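Cycloalternan-forming enzyme (Listeria monocytogenes serovar 1/2a, PDB 5F7U) is a multidomain carbohydrate-active protein of glycoside hydrolase family 31, built round a TIM barrel with beta-rich domains on its flanks and a family 6 carbohydrate-binding module. Local coordinates at residues E154-L159 / T190-S195; N130-T135 / G171-S176; S605-F610 / V752-T757. The protein carries 1 engineered substitution. All blocks are in the same frame, centred on the assembly; numbering follows the deposited sequence.

Interaction 1 (E154-L159 / T190-S195); sequences EDLDTL and TTEDLS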
ATOM      1  N   GLU A 154     -22.548 -11.613  -4.151  1.00 15.53           N
ATOM      2  CA  GLU A 154     -21.683 -11.853  -2.993  1.00 16.41           C
ATOM      3  C   GLU A 154     -22.215 -11.059  -1.787  1.00 16.65           C
ATOM      4  O   GLU A 154     -22.183 -11.534  -0.656  1.00 16.95           O
ATOM      5  CB  GLU A 154     -20.228 -11.495  -3.344  1.00 16.36           C
ATOM      6  CG  GLU A 154     -19.193 -11.852  -2.276  1.00 17.90           C
ATOM      7  CD  GLU A 154     -19.086 -10.831  -1.157  1.00 18.84           C
ATOM      8  OE1 GLU A 154     -19.442  -9.652  -1.372  1.00 19.21           O
ATOM      9  OE2 GLU A 154     -18.659 -11.192  -0.043  1.00 19.73           O
ATOM     10  N   ASP A 155     -22.717  -9.857  -2.059  1.00 16.57           N
ATOM     11  CA  ASP A 155     -23.569  -9.121  -1.129  1.00 16.89           C
ATOM     12  C   ASP A 155     -24.501  -8.264  -1.967  1.00 16.65           C
ATOM     13  O   ASP A 155     -24.386  -8.237  -3.193  1.00 16.48           O
ATOM     14  CB  ASP A 155     -22.725  -8.277  -0.132  1.00 17.82           C
ATOM     15  CG  ASP A 155     -23.486  -7.902   1.153  1.00 18.98           C
ATOM     16  OD1 ASP A 155     -24.722  -8.162   1.300  1.00 19.43           O
ATOM     17  OD2 ASP A 155     -22.844  -7.315   2.062  1.00 20.07           O
ATOM     18  N   LEU A 156     -25.440  -7.573  -1.331  1.00 17.18           N
ATOM     19  CA  LEU A 156     -26.416  -6.800  -2.096  1.00 17.35           C
ATOM     20  C   LEU A 156     -25.767  -5.680  -2.925  1.00 16.88           C
ATOM     21  O   LEU A 156     -26.362  -5.179  -3.872  1.00 16.68           O
ATOM     22  CB  LEU A 156     -27.531  -6.286  -1.187  1.00 18.42           C
ATOM     23  CG  LEU A 156     -28.301  -7.396  -0.440  1.00 19.27           C
ATOM     24  CD1 LEU A 156     -29.427  -6.769   0.360  1.00 20.65           C
ATOM     25  CD2 LEU A 156     -28.836  -8.453  -1.409  1.00 19.17           C
ATOM     26  N   ASP A 157     -24.524  -5.336  -2.581  1.00 16.71           N
ATOM     27  CA  ASP A 157     -23.761  -4.321  -3.330  1.00 16.63           C
ATOM     28  C   ASP A 157     -22.561  -4.859  -4.138  1.00 15.94           C
ATOM     29  O   ASP A 157     -21.745  -4.072  -4.598  1.00 15.41           O
ATOM     30  CB  ASP A 157     -23.301  -3.185  -2.384  1.00 17.30           C
ATOM     31  CG  ASP A 157     -22.435  -3.667  -1.223  1.00 18.16           C
ATOM     32  OD1 ASP A 157     -22.022  -4.844  -1.182  1.00 17.95           O
ATOM     33  OD2 ASP A 157     -22.175  -2.850  -0.315  1.00 18.74           O
ATOM     34  N   THR A 158     -22.457  -6.183  -4.292  1.00 15.04           N
ATOM     35  CA  THR A 158     -21.288  -6.802  -4.928  1.00 15.25           C
ATOM     36  C   THR A 158     -21.788  -7.917  -5.850  1.00 15.23           C
ATOM     37  O   THR A 158     -22.295  -8.933  -5.371  1.00 15.32           O
ATOM     38  CB  THR A 158     -20.303  -7.342  -3.866  1.00 15.58           C
ATOM     39  OG1 THR A 158     -19.823  -6.256  -3.061  1.00 16.28           O
ATOM     40  CG2 THR A 158     -19.079  -8.035  -4.523  1.00 15.39           C
ATOM     41  N   LEU A 159     -21.660  -7.688  -7.158  1.00 15.02           N
ATOM     42  CA  LEU A 159     -22.180  -8.595  -8.185  1.00 15.07           C
ATOM     43  C   LEU A 159     -21.079  -9.512  -8.686  1.00 14.63           C
ATOM     44  O   LEU A 159     -19.985  -9.049  -8.981  1.00 14.58           O
ATOM     45  CB  LEU A 159     -22.759  -7.781  -9.340  1.00 15.63           C
ATOM     46  CG  LEU A 159     -23.194  -8.514 -10.616  1.00 15.73           C
ATOM     47  CD1 LEU A 159     -24.444  -9.353 -10.357  1.00 16.12           C
ATOM     48  CD2 LEU A 159     -23.442  -7.514 -11.739  1.00 16.45           C
ATOM     49  N   THR A 190     -32.424  -6.137  -9.483  1.00 18.33           N
ATOM     50  CA  THR A 190     -32.414  -5.056  -8.512  1.00 18.94           C
ATOM     51  C   THR A 190     -32.188  -5.567  -7.094  1.00 18.45           C
ATOM     52  O   THR A 190     -32.803  -6.544  -6.671  1.00 18.61           O
ATOM     53  CB  THR A 190     -33.744  -4.287  -8.631  1.00 20.20           C
ATOM     54  OG1 THR A 190     -33.829  -3.762  -9.964  1.00 21.17           O
ATOM     55  CG2 THR A 190     -33.849  -3.156  -7.608  1.00 20.88           C
ATOM     56  N   THR A 191     -31.316  -4.877  -6.357  1.00 17.90           N
ATOM     57  CA  THR A 191     -31.233  -5.044  -4.902  1.00 18.15           C
ATOM     58  C   THR A 191     -31.393  -3.657  -4.272  1.00 19.00           C
ATOM     59  O   THR A 191     -31.536  -2.654  -4.984  1.00 19.16           O
ATOM     60  CB  THR A 191     -29.879  -5.646  -4.444  1.00 17.31           C
ATOM     61  OG1 THR A 191     -28.834  -4.690  -4.688  1.00 16.88           O
ATOM     62  CG2 THR A 191     -29.565  -6.965  -5.150  1.00 16.83           C
ATOM     63  N   GLU A 192     -31.353  -3.585  -2.947  1.00 20.28           N
ATOM     64  CA  GLU A 192     -31.384  -2.275  -2.299  1.00 21.99           C
ATOM     65  C   GLU A 192     -30.177  -1.401  -2.652  1.00 21.30           C
ATOM     66  O   GLU A 192     -30.246  -0.186  -2.490  1.00 20.99           O
ATOM     67  CB  GLU A 192     -31.564  -2.388  -0.795  1.00 24.97           C
ATOM     68  CG  GLU A 192     -30.562  -3.274  -0.072  1.00 27.34           C
ATOM     69  CD  GLU A 192     -30.964  -3.512   1.382  1.00 30.50           C
ATOM     70  OE1 GLU A 192     -30.167  -3.183   2.275  1.00 32.55           O
ATOM     71  OE2 GLU A 192     -32.082  -4.015   1.636  1.00 33.18           O
ATOM     72  N   ASP A 193     -29.111  -2.015  -3.178  1.00 20.23           N
ATOM     73  CA  ASP A 193     -27.888  -1.264  -3.519  1.00 20.16           C
ATOM     74  C   ASP A 193     -27.533  -1.148  -5.008  1.00 19.48           C
ATOM     75  O   ASP A 193     -26.791  -0.230  -5.408  1.00 19.33           O
ATOM     76  CB  ASP A 193     -26.703  -1.841  -2.760  1.00 20.54           C
ATOM     77  CG  ASP A 193     -26.879  -1.763  -1.246  1.00 22.04           C
ATOM     78  OD1 ASP A 193     -27.422  -0.757  -0.718  1.00 23.17           O
ATOM     79  OD2 ASP A 193     -26.443  -2.716  -0.585  1.00 22.51           O
ATOM     80  N   LEU A 194     -28.063  -2.061  -5.820  1.00 18.63           N
ATOM     81  CA  LEU A 194     -27.694  -2.147  -7.234  1.00 18.45           C
ATOM     82  C   LEU A 194     -28.890  -2.288  -8.169  1.00 18.76           C
ATOM     83  O   LEU A 194     -29.923  -2.862  -7.805  1.00 19.03           O
ATOM     84  CB  LEU A 194     -26.735  -3.323  -7.482  1.00 17.69           C
ATOM     85  CG  LEU A 194     -25.308  -3.262  -6.917  1.00 17.69           C
ATOM     86  CD1 LEU A 194     -24.637  -4.627  -7.007  1.00 16.92           C
ATOM     87  CD2 LEU A 194     -24.469  -2.178  -7.609  1.00 18.02           C
ATOM     88  N   SER A 195     -28.736  -1.741  -9.373  1.00 18.78           N
ATOM     89  CA  SER A 195     -29.667  -1.966 -10.451  1.00 19.30           C
ATOM     90  C   SER A 195     -28.855  -2.433 -11.656  1.00 19.10           C
ATOM     91  O   SER A 195     -28.056  -1.667 -12.209  1.00 18.97           O
ATOM     92  CB  SER A 195     -30.469  -0.698 -10.755  1.00 20.69           C
ATOM     93  OG  SER A 195     -31.359  -0.939 -11.843  1.00 21.78           O
TER
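Thr-191 holds OG1 in the crowded position between its backbone N and carbonyl carbon (chi1 68°), and this rotation aims the hydroxyl across the gap at Leu-156 O. The bond it donates is short, 2.6 Å from Thr-191 OG1 to Leu-156 O, and arrives in the carbonyl plane on a lone pair. Thr-191 OG1 in turn accepts from Asp-193 N, an ST turn, and from Leu-194 N, so three bonds grip it and fix its rotation. The acceptor carbonyl of Leu-156 belongs to the type I turn Asp-155 to Thr-158, beside a classic beta bulge at Glu-154 and Asp-155. Leu-156 crosses Glu-192 obliquely, Leu-156 CD1 3.7 Å from Glu-192 CG. Leu-194 CD1 lies against the turn's backbone, 3.5 Å from Asp-157 C. Asp-157 and Asp-193 run side by side, and Asp-157 OD2 lies 4.3 Å from Asp-193 OD2; their like charges may raise the proton affinity of one, although a magnesium ion close to Asp-157 would probably ease this. The contact thus joins two turns of the galactose mutarotase-like domain, with Phe-153 of strand 148-153 touching Thr-191 and Leu-194, Asn-349 of helix 343-354 against Asp-157, and strand 333-338 pairing with Leu-159.

Interaction 2 (N130-T135 / G171-S176); sequences NGDSIT and GHAGKS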
ATOM      1  N   ASN A 130     -33.008 -18.763 -10.414  1.00 17.38           N
ATOM      2  CA  ASN A 130     -32.980 -19.908  -9.502  1.00 18.25           C
ATOM      3  C   ASN A 130     -33.054 -19.514  -8.019  1.00 18.88           C
ATOM      4  O   ASN A 130     -32.884 -20.368  -7.145  1.00 20.14           O
ATOM      5  CB  ASN A 130     -31.750 -20.775  -9.781  1.00 17.58           C
ATOM      6  CG  ASN A 130     -31.808 -21.449 -11.144  1.00 17.76           C
ATOM      7  OD1 ASN A 130     -30.901 -21.262 -11.987  1.00 17.76           O
ATOM      8  ND2 ASN A 130     -32.857 -22.194 -11.387  1.00 17.86           N
ATOM      9  N   GLY A 131     -33.288 -18.241  -7.727  1.00 18.74           N
ATOM     10  CA  GLY A 131     -33.505 -17.806  -6.344  1.00 19.17           C
ATOM     11  C   GLY A 131     -32.243 -17.354  -5.625  1.00 19.00           C
ATOM     12  O   GLY A 131     -32.276 -16.361  -4.893  1.00 19.16           O
ATOM     13  N   ASP A 132     -31.128 -18.059  -5.830  1.00 18.45           N
ATOM     14  CA  ASP A 132     -29.840 -17.668  -5.236  1.00 17.98           C
ATOM     15  C   ASP A 132     -28.823 -17.361  -6.338  1.00 17.12           C
ATOM     16  O   ASP A 132     -27.619 -17.190  -6.078  1.00 16.65           O
ATOM     17  CB  ASP A 132     -29.314 -18.784  -4.315  1.00 19.35           C
ATOM     18  CG  ASP A 132     -29.114 -20.131  -5.040  1.00 20.52           C
ATOM     19  OD1 ASP A 132     -29.451 -20.271  -6.243  1.00 20.38           O
ATOM     20  OD2 ASP A 132     -28.611 -21.076  -4.386  1.00 21.54           O
ATOM     21  N   SER A 133     -29.325 -17.320  -7.567  1.00 16.68           N
ATOM     22  CA  SER A 133     -28.501 -17.140  -8.764  1.00 16.48           C
ATOM     23  C   SER A 133     -29.409 -17.001  -9.972  1.00 16.53           C
ATOM     24  O   SER A 133     -30.497 -17.580 -10.006  1.00 17.16           O
ATOM     25  CB  SER A 133     -27.579 -18.355  -8.968  1.00 16.48           C
ATOM     26  OG  SER A 133     -26.953 -18.292 -10.236  1.00 16.78           O
ATOM     27  N   ILE A 134     -28.935 -16.261 -10.976  1.00 16.01           N
ATOM     28  CA  ILE A 134     -29.673 -16.105 -12.231  1.00 16.16           C
ATOM     29  C   ILE A 134     -28.802 -16.628 -13.371  1.00 15.83           C
ATOM     30  O   ILE A 134     -27.612 -16.310 -13.428  1.00 15.43           O
ATOM     31  CB  ILE A 134     -30.026 -14.621 -12.485  1.00 16.49           C
ATOM     32  CG1 ILE A 134     -30.903 -14.075 -11.351  1.00 17.09           C
ATOM     33  CG2 ILE A 134     -30.737 -14.449 -13.833  1.00 16.57           C
ATOM     34  CD1 ILE A 134     -31.000 -12.565 -11.375  1.00 18.31           C
ATOM     35  N   THR A 135     -29.382 -17.416 -14.274  1.00 16.02           N
ATOM     36  CA  THR A 135     -28.670 -17.876 -15.468  1.00 16.14           C
ATOM     37  C   THR A 135     -29.150 -17.087 -16.664  1.00 16.64           C
ATOM     38  O   THR A 135     -30.360 -17.004 -16.914  1.00 17.02           O
ATOM     39  CB  THR A 135     -28.971 -19.364 -15.741  1.00 16.62           C
ATOM     40  OG1 THR A 135     -28.602 -20.128 -14.589  1.00 16.73           O
ATOM     41  CG2 THR A 135     -28.240 -19.889 -17.006  1.00 16.72           C
ATOM     42  N   GLY A 171     -22.670 -21.695 -12.119  1.00 17.97           N
ATOM     43  CA  GLY A 171     -22.238 -20.668 -11.166  1.00 17.43           C
ATOM     44  C   GLY A 171     -22.558 -20.963  -9.698  1.00 17.66           C
ATOM     45  O   GLY A 171     -23.326 -21.878  -9.378  1.00 18.29           O
ATOM     46  N   HIS A 172     -21.976 -20.166  -8.812  1.00 17.48           N
ATOM     47  CA  HIS A 172     -22.144 -20.326  -7.357  1.00 18.25           C
ATOM     48  C   HIS A 172     -23.352 -19.581  -6.798  1.00 17.76           C
ATOM     49  O   HIS A 172     -23.838 -18.621  -7.401  1.00 16.75           O
ATOM     50  CB  HIS A 172     -20.882 -19.844  -6.647  1.00 19.13           C
ATOM     51  CG  HIS A 172     -19.685 -20.698  -6.925  1.00 20.39           C
ATOM     52  ND1 HIS A 172     -18.851 -20.485  -7.998  1.00 20.61           N
ATOM     53  CD2 HIS A 172     -19.207 -21.796  -6.289  1.00 22.20           C
ATOM     54  CE1 HIS A 172     -17.896 -21.399  -8.005  1.00 21.76           C
ATOM     55  NE2 HIS A 172     -18.089 -22.208  -6.977  1.00 22.62           N
ATOM     56  N   ALA A 173     -23.827 -20.045  -5.637  1.00 17.91           N
ATOM     57  CA  ALA A 173     -24.893 -19.359  -4.883  1.00 18.20           C
ATOM     58  C   ALA A 173     -24.476 -17.978  -4.390  1.00 17.54           C
ATOM     59  O   ALA A 173     -23.319 -17.750  -4.073  1.00 17.55           O
ATOM     60  CB  ALA A 173     -25.328 -20.221  -3.692  1.00 18.87           C
ATOM     61  N   GLY A 174     -25.431 -17.057  -4.333  1.00 17.35           N
ATOM     62  CA  GLY A 174     -25.229 -15.774  -3.655  1.00 17.30           C
ATOM     63  C   GLY A 174     -26.484 -15.434  -2.858  1.00 17.97           C
ATOM     64  O   GLY A 174     -27.332 -16.298  -2.635  1.00 18.59           O
ATOM     65  N   LYS A 175     -26.602 -14.174  -2.450  1.00 18.13           N
ATOM     66  CA  LYS A 175     -27.757 -13.676  -1.686  1.00 19.08           C
ATOM     67  C   LYS A 175     -29.051 -13.779  -2.480  1.00 18.83           C
ATOM     68  O   LYS A 175     -29.034 -13.689  -3.713  1.00 18.23           O
ATOM     69  CB  LYS A 175     -27.575 -12.195  -1.333  1.00 19.98           C
ATOM     70  CG  LYS A 175     -26.293 -11.850  -0.609  1.00 21.16           C
ATOM     71  CD  LYS A 175     -26.346 -12.226   0.837  1.00 22.96           C
ATOM     72  CE  LYS A 175     -25.157 -11.619   1.549  1.00 24.29           C
ATOM     73  NZ  LYS A 175     -25.144 -12.049   2.955  1.00 27.05           N
ATOM     74  N   SER A 176     -30.174 -13.919  -1.772  1.00 19.07           N
ATOM     75  CA  SER A 176     -31.476 -14.023  -2.423  1.00 19.44           C
ATOM     76  C   SER A 176     -32.248 -12.709  -2.476  1.00 19.82           C
ATOM     77  O   SER A 176     -33.317 -12.634  -3.099  1.00 19.83           O
ATOM     78  CB  SER A 176     -32.335 -15.078  -1.710  1.00 20.26           C
ATOM     79  OG  SER A 176     -31.784 -16.359  -1.915  1.00 20.44           O
TER
HETATM   80  O   HOH W   1     -34.303 -14.545  -4.997  1.00 20.00           O
HETATM   81  O   HOH W   2     -27.301 -14.330  -5.743  1.00 13.76           O
HETATM   82  O   HOH W   3     -24.256 -17.994  -9.990  1.00 15.05           O
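Direct hydrogen bonding between 130-135 and 171-176 centres on main-chain atoms. Gly-174 N donates to Asp-132 O at 2.8 Å, nearly straight (157° at the hydrogen) and within the carbonyl plane. One residue earlier, Gly-131 O meets Ser-176, whose OG stands anti to its own carbonyl carbon (chi1 -68°), with Ser-176 OG 3.0 Å from Gly-131 O. Ser-176 CA adds a CA-H...O contact to the same carbonyl.

Water forms the second group of links. One molecule donates to both Gly-131 O and Ser-176 O, and another to Asp-132 O and Lys-175 O, so that Asp-132 O receives a water as well as the amide of Gly-174. A third connects Ser-133 OG with His-172 O, 2.7 Å from the latter, to which it donates.

Van der Waals packing is slight. Asp-132 CG sits between its backbone N and carbonyl carbon (chi1 59°), which brings Asp-132 OD2 to 3.5 Å from Ala-173 CB. Ser-133 CB comes near His-172 O, while the His-172 ring turns elsewhere and binds Glu-162 through ND1.

The turn leading into strand 134-140 is thereby joined to the loop between strands 158-164 and 179-182, at the surface of the beta-rich region. Carbonyl oxygens abound on both sides of this seam, and since they cannot bond one another, water supplies the missing donors; the chemistry implies a hydrated, backbone-led contact that depends little on apolar burial.

Interaction 3 (S605-F610 / V752-T757); sequences STFDSF and VQEGQT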
ATOM      1  N   SER A 605      18.958   5.201  -4.030  1.00 14.91           N
ATOM      2  CA  SER A 605      18.873   6.372  -3.141  1.00 14.33           C
ATOM      3  C   SER A 605      18.758   7.661  -3.948  1.00 14.27           C
ATOM      4  O   SER A 605      19.683   8.494  -3.981  1.00 14.32           O
ATOM      5  CB  SER A 605      20.067   6.400  -2.183  1.00 14.21           C
ATOM      6  OG  SER A 605      19.970   5.291  -1.292  1.00 13.81           O
ATOM      7  N   THR A 606      17.604   7.835  -4.578  1.00 13.56           N
ATOM      8  CA  THR A 606      17.328   9.064  -5.334  1.00 13.76           C
ATOM      9  C   THR A 606      15.906   9.553  -5.061  1.00 13.49           C
ATOM     10  O   THR A 606      15.060   8.783  -4.597  1.00 13.45           O
ATOM     11  CB  THR A 606      17.446   8.869  -6.862  1.00 13.99           C
ATOM     12  OG1 THR A 606      16.407   7.988  -7.291  1.00 13.72           O
ATOM     13  CG2 THR A 606      18.796   8.294  -7.264  1.00 14.22           C
ATOM     14  N   PHE A 607      15.653  10.824  -5.394  1.00 13.84           N
ATOM     15  CA  PHE A 607      14.298  11.369  -5.291  1.00 13.83           C
ATOM     16  C   PHE A 607      13.347  10.714  -6.292  1.00 13.95           C
ATOM     17  O   PHE A 607      12.184  10.480  -5.975  1.00 13.36           O
ATOM     18  CB  PHE A 607      14.310  12.893  -5.424  1.00 14.10           C
ATOM     19  CG  PHE A 607      14.561  13.600  -4.128  1.00 14.20           C
ATOM     20  CD1 PHE A 607      13.521  13.793  -3.225  1.00 14.15           C
ATOM     21  CD2 PHE A 607      15.841  14.060  -3.788  1.00 14.56           C
ATOM     22  CE1 PHE A 607      13.736  14.449  -2.018  1.00 14.20           C
ATOM     23  CE2 PHE A 607      16.064  14.725  -2.572  1.00 14.77           C
ATOM     24  CZ  PHE A 607      15.002  14.908  -1.694  1.00 14.48           C
ATOM     25  N   ASP A 608      13.835  10.398  -7.494  1.00 14.87           N
ATOM     26  CA  ASP A 608      13.002   9.649  -8.451  1.00 15.65           C
ATOM     27  C   ASP A 608      12.524   8.313  -7.856  1.00 14.79           C
ATOM     28  O   ASP A 608      11.349   7.924  -8.003  1.00 13.87           O
ATOM     29  CB  ASP A 608      13.762   9.430  -9.777  1.00 17.64           C
ATOM     30  CG  ASP A 608      13.778  10.666 -10.675  1.00 20.83           C
ATOM     31  OD1 ASP A 608      13.056  11.658 -10.428  1.00 22.68           O
ATOM     32  OD2 ASP A 608      14.539  10.657 -11.665  1.00 23.08           O
ATOM     33  N   SER A 609      13.420   7.611  -7.166  1.00 14.32           N
ATOM     34  CA  SER A 609      13.031   6.348  -6.533  1.00 14.01           C
ATOM     35  C   SER A 609      12.037   6.573  -5.394  1.00 13.11           C
ATOM     36  O   SER A 609      11.103   5.804  -5.246  1.00 13.05           O
ATOM     37  CB  SER A 609      14.241   5.561  -6.005  1.00 14.72           C
ATOM     38  OG  SER A 609      15.104   5.244  -7.098  1.00 17.36           O
ATOM     39  N   PHE A 610      12.265   7.626  -4.610  1.00 12.76           N
ATOM     40  CA  PHE A 610      11.360   8.012  -3.500  1.00 12.17           C
ATOM     41  C   PHE A 610       9.959   8.216  -4.087  1.00 11.96           C
ATOM     42  O   PHE A 610       8.976   7.676  -3.551  1.00 11.47           O
ATOM     43  CB  PHE A 610      11.926   9.295  -2.876  1.00 12.26           C
ATOM     44  CG  PHE A 610      11.203   9.825  -1.644  1.00 12.36           C
ATOM     45  CD1 PHE A 610      10.191   9.129  -0.977  1.00 12.05           C
ATOM     46  CD2 PHE A 610      11.639  11.059  -1.120  1.00 12.75           C
ATOM     47  CE1 PHE A 610       9.587   9.672   0.163  1.00 12.26           C
ATOM     48  CE2 PHE A 610      11.049  11.610   0.024  1.00 12.84           C
ATOM     49  CZ  PHE A 610      10.024  10.903   0.671  1.00 12.56           C
ATOM     50  N   VAL A 752       8.891  15.306  -2.011  1.00 13.65           N
ATOM     51  CA  VAL A 752       9.565  14.219  -2.747  1.00 13.67           C
ATOM     52  C   VAL A 752      10.289  14.744  -3.984  1.00 14.36           C
ATOM     53  O   VAL A 752      10.661  13.970  -4.879  1.00 14.31           O
ATOM     54  CB  VAL A 752       8.591  13.080  -3.139  1.00 13.46           C
ATOM     55  CG1 VAL A 752       7.955  12.479  -1.885  1.00 13.24           C
ATOM     56  CG2 VAL A 752       7.518  13.606  -4.086  1.00 13.61           C
ATOM     57  N   GLN A 753      10.500  16.055  -4.017  1.00 15.23           N
ATOM     58  CA  GLN A 753      11.248  16.696  -5.106  1.00 16.28           C
ATOM     59  C   GLN A 753      12.511  17.326  -4.571  1.00 16.63           C
ATOM     60  O   GLN A 753      12.486  18.031  -3.568  1.00 16.51           O
ATOM     61  CB  GLN A 753      10.404  17.770  -5.784  1.00 16.90           C
ATOM     62  CG  GLN A 753       9.130  17.232  -6.423  1.00 17.68           C
ATOM     63  CD  GLN A 753       8.251  18.335  -6.964  1.00 18.94           C
ATOM     64  OE1 GLN A 753       8.751  19.348  -7.465  1.00 20.81           O
ATOM     65  NE2 GLN A 753       6.932  18.164  -6.858  1.00 18.94           N
ATOM     66  N   GLU A 754      13.616  17.026  -5.245  1.00 17.24           N
ATOM     67  CA  GLU A 754      14.928  17.560  -4.903  1.00 18.71           C
ATOM     68  C   GLU A 754      14.938  19.092  -4.985  1.00 18.65           C
ATOM     69  O   GLU A 754      14.448  19.676  -5.958  1.00 18.10           O
ATOM     70  CB  GLU A 754      15.958  16.964  -5.847  1.00 20.66           C
ATOM     71  CG  GLU A 754      17.417  17.150  -5.430  1.00 24.31           C
ATOM     72  CD  GLU A 754      18.392  16.548  -6.442  1.00 27.10           C
ATOM     73  OE1 GLU A 754      18.014  15.650  -7.221  1.00 29.20           O
ATOM     74  OE2 GLU A 754      19.556  16.985  -6.496  1.00 31.04           O
ATOM     75  N   GLY A 755      15.482  19.728  -3.948  1.00 18.35           N
ATOM     76  CA  GLY A 755      15.571  21.191  -3.861  1.00 18.88           C
ATOM     77  C   GLY A 755      14.293  21.935  -3.496  1.00 18.22           C
ATOM     78  O   GLY A 755      14.301  23.155  -3.391  1.00 18.61           O
ATOM     79  N   GLN A 756      13.182  21.213  -3.309  1.00 17.36           N
ATOM     80  CA  GLN A 756      11.904  21.864  -3.064  1.00 17.12           C
ATOM     81  C   GLN A 756      11.770  22.306  -1.605  1.00 17.25           C
ATOM     82  O   GLN A 756      12.096  21.543  -0.691  1.00 16.92           O
ATOM     83  CB  GLN A 756      10.767  20.906  -3.416  1.00 16.63           C
ATOM     84  CG  GLN A 756       9.378  21.464  -3.129  1.00 16.93           C
ATOM     85  CD  GLN A 756       8.267  20.508  -3.538  1.00 16.76           C
ATOM     86  OE1 GLN A 756       8.445  19.290  -3.553  1.00 17.28           O
ATOM     87  NE2 GLN A 756       7.112  21.060  -3.859  1.00 17.49           N
ATOM     88  N   THR A 757      11.326  23.544  -1.409  1.00 17.82           N
ATOM     89  CA  THR A 757      10.920  24.036  -0.087  1.00 18.42           C
ATOM     90  C   THR A 757       9.517  24.676  -0.087  1.00 18.66           C
ATOM     91  O   THR A 757       8.934  24.882   0.973  1.00 18.67           O
ATOM     92  CB  THR A 757      11.939  25.035   0.500  1.00 19.22           C
ATOM     93  OG1 THR A 757      12.098  26.123  -0.412  1.00 20.48           O
ATOM     94  CG2 THR A 757      13.318  24.382   0.747  1.00 19.49           C
TER
HETATM   95  O   HOH W   4      17.966  12.402  -6.278  1.00 20.11           O
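The ring of Phe-607 lies with one face against the backbone of 753-754: Glu-754 N stands 3.7 Å above the ring plane and Gln-753 C also lies over that face, both offset toward the rim. Val-752 O approaches Phe-607 CD1 obliquely, at 3.3 Å. Beside the other ortho carbon, Phe-607 CD2, is Glu-754 CB at 3.6 Å; the Glu-754 chain leaves anti to its backbone N, runs extended and crosses the phenylalanine at about a right angle, its carboxylate plane only 18° from that of the ring.

Phe-610 receives a different guest. Val-752 CG1 sits over the centre of one ring face, 3.7 Å from the centroid and 13° off the normal, a clear CH-pi contact. The ring is placed there by a CG anti to the backbone N (chi1 -176°), and its plane runs nearly parallel to that of Trp-630, with which it also meets.

Both rings stand on the first turn of helix 607-622. Thr-606 is the N-cap, its OG1 accepting from Ser-609 N at 3.0 Å. Phe-607 N, in the same first turn, donates to a water that makes a weak bond to Glu-754 OE1. The carbonyl of Val-752 is taken by Gln-611 NE2, while Leu-644 of helix 642-653 touches both rings.

The contact joins the TIM barrel to the C-terminal domain. The two segments share no direct hydrogen bond; cohesion between them comes from aromatic faces laid on peptide and methyl groups, with polar links supplied by water and neighbouring residues.

In the fold
From the N terminus, the chain first passes 130-135, then 154-159, and returns through 171-176 and 190-195. Interactions 1 and 2 therefore cross: their segments alternate, and each closes a loop of strands and turns without helix. Their centres lie 12 Å apart and they touch through Lys-175, which packs on Asp-155 and Leu-156, so together they knit neighbouring turns and loops of the beta-rich N-terminal region. Interaction 3 follows in series, closing a long excursion of 141 residues, with far more helix than strand, that runs from the TIM barrel into the C-terminal domain. It lies on the other side of the chain's centre, its own centre about 45 Å from that of interaction 1, and ties domain to domain.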